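PDB 2VI7: acetyltransferase PA1377, which probably transfers an acetyl group from acetyl-CoA to an amine, as an N-acetyltransferase of the GNAT (GCN5-related) family. Local coordinates for residues A[72-76]-A[110-114]. Residues are numbered along the deposited sequence; the frame is centred on the assembly and turned at random.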
ATOM      1  N   SER A  72      17.284   6.852   9.328  1.00 30.97           N
ATOM      2  CA  SER A  72      15.930   7.363   9.298  1.00 30.60           C
ATOM      3  C   SER A  72      14.908   6.241   9.212  1.00 30.41           C
ATOM      4  O   SER A  72      15.227   5.132   8.783  1.00 30.85           O
ATOM      5  CB  SER A  72      15.775   8.298   8.108  1.00 30.36           C
ATOM      6  OG  SER A  72      14.481   8.851   8.089  1.00 33.84           O
ATOM      7  N   ALA A  73      13.682   6.537   9.634  1.00 30.38           N
ATOM      8  CA  ALA A  73      12.579   5.574   9.609  1.00 28.94           C
ATOM      9  C   ALA A  73      11.279   6.336   9.837  1.00 27.78           C
ATOM     10  O   ALA A  73      11.273   7.375  10.485  1.00 27.48           O
ATOM     11  CB  ALA A  73      12.771   4.513  10.693  1.00 27.87           C
ATOM     12  N   SER A  74      10.182   5.822   9.297  1.00 27.11           N
ATOM     13  CA  SER A  74       8.902   6.488   9.442  1.00 28.06           C
ATOM     14  C   SER A  74       7.762   5.529   9.760  1.00 28.07           C
ATOM     15  O   SER A  74       7.756   4.378   9.322  1.00 28.12           O
ATOM     16  CB  SER A  74       8.567   7.247   8.161  1.00 29.56           C
ATOM     17  OG  SER A  74       8.393   6.340   7.084  1.00 33.34           O
ATOM     18  N   LEU A  75       6.805   6.030  10.536  1.00 27.84           N
ATOM     19  CA  LEU A  75       5.617   5.278  10.932  1.00 26.55           C
ATOM     20  C   LEU A  75       4.414   6.089  10.475  1.00 27.19           C
ATOM     21  O   LEU A  75       4.324   7.280  10.758  1.00 27.33           O
ATOM     22  CB  LEU A  75       5.563   5.112  12.456  1.00 25.62           C
ATOM     23  CG  LEU A  75       4.265   4.521  13.036  1.00 24.89           C
ATOM     24  CD1 LEU A  75       4.036   3.111  12.487  1.00 24.01           C
ATOM     25  CD2 LEU A  75       4.342   4.493  14.552  1.00 22.30           C
ATOM     26  N   GLU A  76       3.503   5.449   9.752  1.00 28.38           N
ATOM     27  CA  GLU A  76       2.306   6.125   9.274  1.00 29.74           C
ATOM     28  C   GLU A  76       1.025   5.326   9.517  1.00 28.99           C
ATOM     29  O   GLU A  76       0.828   4.234   8.974  1.00 29.22           O
ATOM     30  CB  GLU A  76       2.437   6.462   7.782  1.00 32.09           C
ATOM     31  CG  GLU A  76       1.137   6.949   7.162  1.00 37.60           C
ATOM     32  CD  GLU A  76       1.297   7.398   5.728  1.00 41.68           C
ATOM     33  OE1 GLU A  76       2.231   6.915   5.059  1.00 44.02           O
ATOM     34  OE2 GLU A  76       0.480   8.224   5.265  1.00 44.23           O
ATOM     35  N   LEU A 110       9.946   3.961  17.183  1.00 27.93           N
ATOM     36  CA  LEU A 110       8.727   4.082  16.385  1.00 25.85           C
ATOM     37  C   LEU A 110       7.658   3.167  16.975  1.00 25.42           C
ATOM     38  O   LEU A 110       6.470   3.494  16.958  1.00 25.56           O
ATOM     39  CB  LEU A 110       8.968   3.671  14.930  1.00 26.77           C
ATOM     40  CG  LEU A 110       9.810   4.535  13.992  1.00 26.78           C
ATOM     41  CD1 LEU A 110       9.816   3.900  12.624  1.00 27.35           C
ATOM     42  CD2 LEU A 110       9.234   5.929  13.900  1.00 28.16           C
ATOM     43  N   LEU A 111       8.092   2.019  17.492  1.00 24.07           N
ATOM     44  CA  LEU A 111       7.191   1.040  18.084  1.00 24.37           C
ATOM     45  C   LEU A 111       6.661   1.514  19.431  1.00 26.53           C
ATOM     46  O   LEU A 111       5.578   1.108  19.847  1.00 26.59           O
ATOM     47  CB  LEU A 111       7.907  -0.302  18.235  1.00 22.30           C
ATOM     48  CG  LEU A 111       8.283  -0.947  16.903  1.00 20.28           C
ATOM     49  CD1 LEU A 111       8.969  -2.280  17.132  1.00 19.16           C
ATOM     50  CD2 LEU A 111       7.027  -1.116  16.069  1.00 20.57           C
ATOM     51  N   ASP A 112       7.434   2.360  20.113  1.00 28.07           N
ATOM     52  CA  ASP A 112       7.015   2.924  21.390  1.00 28.50           C
ATOM     53  C   ASP A 112       5.849   3.867  21.084  1.00 29.69           C
ATOM     54  O   ASP A 112       4.837   3.878  21.789  1.00 30.59           O
ATOM     55  CB  ASP A 112       8.153   3.723  22.036  1.00 31.71           C
ATOM     56  CG  ASP A 112       7.705   4.460  23.311  1.00 35.68           C
ATOM     57  OD1 ASP A 112       8.013   5.667  23.463  1.00 37.27           O
ATOM     58  OD2 ASP A 112       7.042   3.828  24.161  1.00 37.05           O
ATOM     59  N   ILE A 113       6.000   4.654  20.022  1.00 28.39           N
ATOM     60  CA  ILE A 113       4.968   5.589  19.599  1.00 28.37           C
ATOM     61  C   ILE A 113       3.722   4.831  19.141  1.00 28.02           C
ATOM     62  O   ILE A 113       2.595   5.210  19.466  1.00 28.98           O
ATOM     63  CB  ILE A 113       5.453   6.465  18.422  1.00 28.45           C
ATOM     64  CG1 ILE A 113       6.635   7.334  18.854  1.00 28.77           C
ATOM     65  CG2 ILE A 113       4.302   7.315  17.906  1.00 28.13           C
ATOM     66  CD1 ILE A 113       6.315   8.324  19.956  1.00 31.36           C
ATOM     67  N   ALA A 114       3.944   3.760  18.382  1.00 26.93           N
ATOM     68  CA  ALA A 114       2.867   2.941  17.856  1.00 25.17           C
ATOM     69  C   ALA A 114       2.091   2.260  18.970  1.00 25.75           C
ATOM     70  O   ALA A 114       0.860   2.256  18.964  1.00 26.51           O
ATOM     71  CB  ALA A 114       3.436   1.892  16.896  1.00 23.70           C
TER
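Strand 72-76 faces helix 110-114 through every second residue, so the apolar A73 and L75 fall on the helix side while S72, S74 and E76 turn to the other face of the sheet. S72 is out of the helix's reach; its hydroxyl bonds to the carbonyl of L61, and its side chain meets helix 18-25. A73 points toward the helix, and its small methyl leaves room for L110, whose CD1 rests 3.6 Å from A73 CB. At S74 the side chain turns away, but the extended backbone stays accessible: L110 CD1 lies 3.9 Å from S74 N. L75 reaches farthest across. L75 CB sits 4.0 Å from L110 CD2, and L75 CD2 lies 3.6 Å from A114 CB and 3.4 Å from L110 O, a carbonyl already engaged by A114 N one helical turn on. The small methyl of A114 lets the tip of L75 come in close against the helix. E76 leaves the interface and forms a salt bridge with R57. The two segments' axes approach to 9.2 Å at 14°, nearly parallel; helix 102-117 packs on the central GNAT sheet, where strand 68-77 runs between antiparallel neighbours 58-65 and 86-95; L110 and I113 also touch strand 58-65.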